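Long-range contact in galactose-binding lectin (Arachis hypogaea, PDB 6VAW), which binds galactose-containing sugars as a homotetrameric legume lectin that carries calcium and manganese ions: residues Ala1-Phe11 with Ile220-Thr231. Residues are numbered along the deposited sequence; the frame is centred on the assembly and turned at random.
Sequences AETVSFNFNSF and IRSWSFTSTLIT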
ATOM      1  N   ALA A   1      -8.817   7.945  11.281  1.00 37.10           N
ATOM      2  CA  ALA A   1      -8.841   6.504  11.554  1.00 36.11           C
ATOM      3  C   ALA A   1      -7.434   5.956  11.783  1.00 36.16           C
ATOM      4  O   ALA A   1      -6.467   6.427  11.182  1.00 35.74           O
ATOM      5  CB  ALA A   1      -9.513   5.753  10.412  1.00 37.09           C
ATOM      6  N   GLU A   2      -7.332   4.974  12.674  1.00 31.09           N
ATOM      7  CA  GLU A   2      -6.077   4.323  13.056  1.00 30.18           C
ATOM      8  C   GLU A   2      -5.976   2.994  12.295  1.00 28.56           C
ATOM      9  O   GLU A   2      -6.797   2.103  12.517  1.00 27.08           O
ATOM     10  CB  GLU A   2      -6.080   4.108  14.573  1.00 31.32           C
ATOM     11  CG  GLU A   2      -4.861   3.433  15.169  1.00 43.10           C
ATOM     12  CD  GLU A   2      -4.942   3.402  16.683  1.00 55.58           C
ATOM     13  OE1 GLU A   2      -4.967   4.494  17.285  1.00 37.33           O
ATOM     14  OE2 GLU A   2      -5.032   2.298  17.265  1.00 35.99           O
ATOM     15  N   THR A   3      -4.955   2.866  11.456  1.00 24.51           N
ATOM     16  CA  THR A   3      -4.719   1.695  10.615  1.00 25.35           C
ATOM     17  C   THR A   3      -3.341   1.070  10.862  1.00 29.83           C
ATOM     18  O   THR A   3      -2.346   1.780  10.986  1.00 29.62           O
ATOM     19  CB  THR A   3      -4.915   2.082   9.124  1.00 32.05           C
ATOM     20  OG1 THR A   3      -6.296   2.408   8.951  1.00 28.88           O
ATOM     21  CG2 THR A   3      -4.520   0.963   8.138  1.00 27.98           C
ATOM     22  N   VAL A   4      -3.321  -0.278  10.961  1.00 24.84           N
ATOM     23  CA  VAL A   4      -2.123  -1.105  11.070  1.00 23.63           C
ATOM     24  C   VAL A   4      -2.101  -1.954   9.800  1.00 26.42           C
ATOM     25  O   VAL A   4      -3.072  -2.664   9.530  1.00 23.51           O
ATOM     26  CB  VAL A   4      -2.043  -1.972  12.354  1.00 27.23           C
ATOM     27  CG1 VAL A   4      -0.816  -2.886  12.321  1.00 27.55           C
ATOM     28  CG2 VAL A   4      -2.045  -1.121  13.623  1.00 27.11           C
ATOM     29  N   SER A   5      -1.028  -1.855   9.023  1.00 23.64           N
ATOM     30  CA  SER A   5      -0.905  -2.605   7.780  1.00 24.15           C
ATOM     31  C   SER A   5       0.494  -3.161   7.607  1.00 27.31           C
ATOM     32  O   SER A   5       1.480  -2.438   7.807  1.00 24.94           O
ATOM     33  CB  SER A   5      -1.263  -1.713   6.593  1.00 29.21           C
ATOM     34  OG  SER A   5      -1.365  -2.492   5.413  1.00 45.56           O
ATOM     35  N   PHE A   6       0.586  -4.458   7.233  1.00 22.96           N
ATOM     36  CA  PHE A   6       1.881  -5.111   6.994  1.00 23.26           C
ATOM     37  C   PHE A   6       1.742  -6.199   5.955  1.00 30.45           C
ATOM     38  O   PHE A   6       0.638  -6.648   5.673  1.00 29.40           O
ATOM     39  CB  PHE A   6       2.523  -5.653   8.284  1.00 23.94           C
ATOM     40  CG  PHE A   6       1.745  -6.625   9.141  1.00 23.79           C
ATOM     41  CD1 PHE A   6       1.719  -7.981   8.837  1.00 25.19           C
ATOM     42  CD2 PHE A   6       1.088  -6.196  10.286  1.00 25.38           C
ATOM     43  CE1 PHE A   6       1.039  -8.892   9.655  1.00 25.17           C
ATOM     44  CE2 PHE A   6       0.399  -7.108  11.098  1.00 27.21           C
ATOM     45  CZ  PHE A   6       0.400  -8.453  10.791  1.00 24.88           C
ATOM     46  N   ASN A   7       2.863  -6.617   5.380  1.00 29.99           N
ATOM     47  CA  ASN A   7       2.873  -7.670   4.380  1.00 31.26           C
ATOM     48  C   ASN A   7       4.209  -8.404   4.443  1.00 35.13           C
ATOM     49  O   ASN A   7       5.272  -7.772   4.380  1.00 36.04           O
ATOM     50  CB  ASN A   7       2.585  -7.112   2.968  1.00 36.90           C
ATOM     51  CG  ASN A   7       2.730  -8.120   1.846  1.00 58.50           C
ATOM     52  OD1 ASN A   7       3.522  -7.933   0.918  1.00 61.38           O
ATOM     53  ND2 ASN A   7       2.012  -9.231   1.924  1.00 39.19           N
ATOM     54  N   PHE A   8       4.143  -9.730   4.605  1.00 29.38           N
ATOM     55  CA  PHE A   8       5.284 -10.646   4.622  1.00 29.93           C
ATOM     56  C   PHE A   8       5.187 -11.597   3.449  1.00 33.31           C
ATOM     57  O   PHE A   8       4.289 -12.425   3.407  1.00 31.18           O
ATOM     58  CB  PHE A   8       5.360 -11.462   5.935  1.00 32.69           C
ATOM     59  CG  PHE A   8       5.613 -10.679   7.201  1.00 36.03           C
ATOM     60  CD1 PHE A   8       6.898 -10.292   7.551  1.00 41.62           C
ATOM     61  CD2 PHE A   8       4.572 -10.367   8.066  1.00 38.44           C
ATOM     62  CE1 PHE A   8       7.126  -9.563   8.726  1.00 43.03           C
ATOM     63  CE2 PHE A   8       4.801  -9.634   9.234  1.00 42.72           C
ATOM     64  CZ  PHE A   8       6.075  -9.238   9.558  1.00 41.99           C
ATOM     65  N   ASN A   9       6.100 -11.479   2.493  1.00 33.70           N
ATOM     66  CA  ASN A   9       6.193 -12.390   1.343  1.00 34.82           C
ATOM     67  C   ASN A   9       7.124 -13.554   1.717  1.00 39.06           C
ATOM     68  O   ASN A   9       7.116 -14.613   1.084  1.00 39.51           O
ATOM     69  CB  ASN A   9       6.725 -11.651   0.116  1.00 36.81           C
ATOM     70  CG  ASN A   9       5.828 -10.548  -0.349  1.00 65.77           C
ATOM     71  OD1 ASN A   9       4.622 -10.740  -0.525  1.00 60.14           O
ATOM     72  ND2 ASN A   9       6.403  -9.370  -0.546  1.00 60.22           N
ATOM     73  N   SER A  10       7.952 -13.304   2.738  1.00 33.83           N
ATOM     74  CA  SER A  10       8.939 -14.188   3.321  1.00 33.43           C
ATOM     75  C   SER A  10       9.219 -13.740   4.748  1.00 35.17           C
ATOM     76  O   SER A  10       8.832 -12.637   5.155  1.00 34.13           O
ATOM     77  CB  SER A  10      10.228 -14.166   2.499  1.00 37.11           C
ATOM     78  OG  SER A  10      10.792 -12.863   2.499  1.00 42.97           O
ATOM     79  N   PHE A  11       9.930 -14.578   5.482  1.00 30.11           N
ATOM     80  CA  PHE A  11      10.299 -14.319   6.860  1.00 29.67           C
ATOM     81  C   PHE A  11      11.800 -14.536   7.054  1.00 38.32           C
ATOM     82  O   PHE A  11      12.441 -15.219   6.256  1.00 38.33           O
ATOM     83  CB  PHE A  11       9.500 -15.220   7.813  1.00 30.47           C
ATOM     84  CG  PHE A  11       7.999 -15.112   7.674  1.00 30.85           C
ATOM     85  CD1 PHE A  11       7.291 -14.108   8.328  1.00 32.49           C
ATOM     86  CD2 PHE A  11       7.289 -16.024   6.899  1.00 31.03           C
ATOM     87  CE1 PHE A  11       5.897 -14.042   8.235  1.00 32.11           C
ATOM     88  CE2 PHE A  11       5.901 -15.946   6.794  1.00 33.24           C
ATOM     89  CZ  PHE A  11       5.214 -14.951   7.457  1.00 31.21           C
ATOM     90  N   ILE A 220       4.326 -21.639   7.555  1.00 21.35           N
ATOM     91  CA  ILE A 220       3.655 -20.373   7.267  1.00 22.81           C
ATOM     92  C   ILE A 220       4.491 -19.753   6.154  1.00 28.48           C
ATOM     93  O   ILE A 220       5.696 -19.551   6.344  1.00 29.06           O
ATOM     94  CB  ILE A 220       3.446 -19.437   8.491  1.00 26.30           C
ATOM     95  CG1 ILE A 220       2.748 -20.158   9.684  1.00 26.03           C
ATOM     96  CG2 ILE A 220       2.720 -18.145   8.080  1.00 29.40           C
ATOM     97  CD1 ILE A 220       1.254 -20.666   9.457  1.00 35.65           C
ATOM     98  N   ARG A 221       3.879 -19.547   4.985  1.00 22.77           N
ATOM     99  CA  ARG A 221       4.561 -19.061   3.788  1.00 23.61           C
ATOM    100  C   ARG A 221       4.480 -17.546   3.578  1.00 28.30           C
ATOM    101  O   ARG A 221       5.445 -16.944   3.095  1.00 29.27           O
ATOM    102  CB  ARG A 221       4.018 -19.781   2.554  1.00 24.96           C
ATOM    103  CG  ARG A 221       4.312 -21.285   2.563  1.00 23.69           C
ATOM    104  CD  ARG A 221       3.702 -22.016   1.380  1.00 39.34           C
ATOM    105  NE  ARG A 221       4.076 -21.422   0.087  1.00 65.47           N
ATOM    106  CZ  ARG A 221       5.128 -21.786  -0.640  1.00 91.65           C
ATOM    107  NH1 ARG A 221       5.936 -22.754  -0.221  1.00 84.44           N
ATOM    108  NH2 ARG A 221       5.381 -21.183  -1.796  1.00 83.37           N
ATOM    109  N   SER A 222       3.326 -16.941   3.865  1.00 24.41           N
ATOM    110  CA  SER A 222       3.118 -15.505   3.680  1.00 23.19           C
ATOM    111  C   SER A 222       1.984 -15.018   4.561  1.00 24.25           C
ATOM    112  O   SER A 222       1.165 -15.818   5.005  1.00 21.75           O
ATOM    113  CB  SER A 222       2.838 -15.172   2.214  1.00 25.06           C
ATOM    114  OG  SER A 222       1.634 -15.752   1.752  1.00 30.25           O
ATOM    115  N   TRP A 223       1.954 -13.710   4.830  1.00 22.68           N
ATOM    116  CA  TRP A 223       0.925 -13.104   5.664  1.00 22.55           C
ATOM    117  C   TRP A 223       0.806 -11.604   5.376  1.00 25.23           C
ATOM    118  O   TRP A 223       1.793 -10.885   5.480  1.00 26.79           O
ATOM    119  CB  TRP A 223       1.273 -13.339   7.135  1.00 20.72           C
ATOM    120  CG  TRP A 223       0.247 -12.889   8.134  1.00 20.69           C
ATOM    121  CD1 TRP A 223      -1.096 -12.714   7.933  1.00 22.47           C
ATOM    122  CD2 TRP A 223       0.482 -12.621   9.518  1.00 20.56           C
ATOM    123  NE1 TRP A 223      -1.703 -12.338   9.104  1.00 20.89           N
ATOM    124  CE2 TRP A 223      -0.765 -12.308  10.104  1.00 23.89           C
ATOM    125  CE3 TRP A 223       1.618 -12.674  10.340  1.00 21.63           C
ATOM    126  CZ2 TRP A 223      -0.901 -12.045  11.476  1.00 22.36           C
ATOM    127  CZ3 TRP A 223       1.490 -12.350  11.680  1.00 23.74           C
ATOM    128  CH2 TRP A 223       0.246 -12.017  12.230  1.00 24.44           C
ATOM    129  N   SER A 224      -0.407 -11.140   5.033  1.00 19.73           N
ATOM    130  CA  SER A 224      -0.712  -9.730   4.841  1.00 19.32           C
ATOM    131  C   SER A 224      -1.848  -9.384   5.789  1.00 23.22           C
ATOM    132  O   SER A 224      -2.659 -10.246   6.112  1.00 21.40           O
ATOM    133  CB  SER A 224      -1.042  -9.419   3.382  1.00 24.73           C
ATOM    134  OG  SER A 224      -2.280  -9.984   2.985  1.00 31.48           O
ATOM    135  N   PHE A 225      -1.887  -8.152   6.273  1.00 20.89           N
ATOM    136  CA  PHE A 225      -2.867  -7.747   7.265  1.00 19.17           C
ATOM    137  C   PHE A 225      -3.134  -6.268   7.198  1.00 21.09           C
ATOM    138  O   PHE A 225      -2.209  -5.488   7.026  1.00 22.96           O
ATOM    139  CB  PHE A 225      -2.324  -8.106   8.674  1.00 21.08           C
ATOM    140  CG  PHE A 225      -3.180  -7.723   9.861  1.00 21.45           C
ATOM    141  CD1 PHE A 225      -3.079  -6.461  10.432  1.00 25.44           C
ATOM    142  CD2 PHE A 225      -4.043  -8.639  10.436  1.00 24.33           C
ATOM    143  CE1 PHE A 225      -3.843  -6.121  11.551  1.00 25.04           C
ATOM    144  CE2 PHE A 225      -4.840  -8.289  11.523  1.00 26.43           C
ATOM    145  CZ  PHE A 225      -4.723  -7.034  12.082  1.00 24.02           C
ATOM    146  N   THR A 226      -4.401  -5.873   7.380  1.00 18.59           N
ATOM    147  CA  THR A 226      -4.816  -4.482   7.481  1.00 18.59           C
ATOM    148  C   THR A 226      -5.951  -4.410   8.480  1.00 22.37           C
ATOM    149  O   THR A 226      -6.922  -5.133   8.332  1.00 20.73           O
ATOM    150  CB  THR A 226      -5.225  -3.816   6.157  1.00 28.75           C
ATOM    151  OG1 THR A 226      -4.185  -3.910   5.168  1.00 27.59           O
ATOM    152  CG2 THR A 226      -5.625  -2.340   6.352  1.00 25.54           C
ATOM    153  N   SER A 227      -5.825  -3.544   9.476  1.00 19.15           N
ATOM    154  CA  SER A 227      -6.880  -3.290  10.450  1.00 18.20           C
ATOM    155  C   SER A 227      -7.122  -1.798  10.491  1.00 24.84           C
ATOM    156  O   SER A 227      -6.162  -1.035  10.369  1.00 25.92           O
ATOM    157  CB  SER A 227      -6.509  -3.833  11.820  1.00 22.25           C
ATOM    158  OG  SER A 227      -5.489  -3.045  12.421  1.00 24.94           O
ATOM    159  N   THR A 228      -8.372  -1.377  10.639  1.00 22.79           N
ATOM    160  CA  THR A 228      -8.743   0.031  10.717  1.00 22.44           C
ATOM    161  C   THR A 228      -9.730   0.214  11.865  1.00 25.83           C
ATOM    162  O   THR A 228     -10.765  -0.440  11.912  1.00 24.48           O
ATOM    163  CB  THR A 228      -9.260   0.587   9.381  1.00 29.12           C
ATOM    164  OG1 THR A 228      -8.216   0.502   8.416  1.00 24.06           O
ATOM    165  CG2 THR A 228      -9.716   2.046   9.475  1.00 27.85           C
ATOM    166  N   LEU A 229      -9.392   1.136  12.767  1.00 24.30           N
ATOM    167  CA  LEU A 229     -10.199   1.502  13.949  1.00 25.35           C
ATOM    168  C   LEU A 229     -10.625   2.957  13.792  1.00 32.00           C
ATOM    169  O   LEU A 229      -9.770   3.823  13.620  1.00 30.44           O
ATOM    170  CB  LEU A 229      -9.403   1.279  15.267  1.00 25.29           C
ATOM    171  CG  LEU A 229     -10.033   1.740  16.604  1.00 28.08           C
ATOM    172  CD1 LEU A 229     -11.235   0.864  17.021  1.00 27.52           C
ATOM    173  CD2 LEU A 229      -8.994   1.756  17.712  1.00 29.39           C
ATOM    174  N   ILE A 230     -11.939   3.204  13.735  1.00 33.91           N
ATOM    175  CA  ILE A 230     -12.458   4.562  13.620  1.00 37.20           C
ATOM    176  C   ILE A 230     -12.189   5.258  14.963  1.00 44.30           C
ATOM    177  O   ILE A 230     -12.490   4.697  16.015  1.00 42.25           O
ATOM    178  CB  ILE A 230     -13.959   4.578  13.202  1.00 41.29           C
ATOM    179  CG1 ILE A 230     -14.163   4.080  11.731  1.00 41.75           C
ATOM    180  CG2 ILE A 230     -14.638   5.952  13.457  1.00 42.37           C
ATOM    181  CD1 ILE A 230     -13.431   4.830  10.535  1.00 56.32           C
ATOM    182  N   THR A 231     -11.543   6.431  14.903  1.00 46.35           N
ATOM    183  CA  THR A 231     -11.186   7.253  16.066  1.00 48.26           C
ATOM    184  C   THR A 231     -12.121   8.469  16.072  1.00 56.80           C
ATOM    185  O   THR A 231     -12.130   9.223  15.101  1.00 57.23           O
ATOM    186  CB  THR A 231      -9.681   7.624  16.033  1.00 55.09           C
ATOM    187  OG1 THR A 231      -9.350   8.176  14.753  1.00 54.98           O
ATOM    188  CG2 THR A 231      -8.766   6.437  16.336  1.00 51.79           C
TER
HETATM  189  O   HOH W   1     -11.860   7.771  12.470  1.00 47.59           O
HETATM  190  O   HOH W   2      -6.239  -0.470  13.423  1.00 25.76           O
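Strand 2-8 and residues 220-229 of strand 217-229, from near the two ends of the chain, pair antiparallel at 169°, with hydrogen-bonded pairs at Glu2-Leu229, Val4-Ser227, Phe6-Phe225 and Phe8-Trp223. Each contributes two bonds, as in Leu229 N to Glu2 O at 2.8 Å, and CA-H...O contacts from the intervening non-hydrogen-bonded residues, such as Thr3 CA to Ser227 O (3.1 Å), add to them. Phe6 holds the centre of one face. With its CG between the backbone N and the carbonyl carbon (chi1 56°), CB of Phe225 sits over one face of its ring, 3.5 Å from Phe6 CZ, while the two rings, near parallel, are slid apart and barely overlap. The same Phe6 ring turns its edge to the face of Trp223 in a T-shaped pair, placing Phe6 CE1 3.8 Å from Trp223 CD2. On the other face Thr228 OG1 donates to Thr3 OG1 (2.8 Å), and both hydroxyls also bond a second subunit, at its Ile185 N and Asp184 respectively. A water joins Glu2 O to Ser227 OG. Strand 64-74 flanks 217-229 on its other edge, where Thr67 OG1 is hydrogen-bonded to Trp223 NE1. The aromatic face packs on strands 43-53 and 201-209 of the opposing sheet, through Tyr48, Phe204 and Phe206, within the legume lectin beta-sandwich.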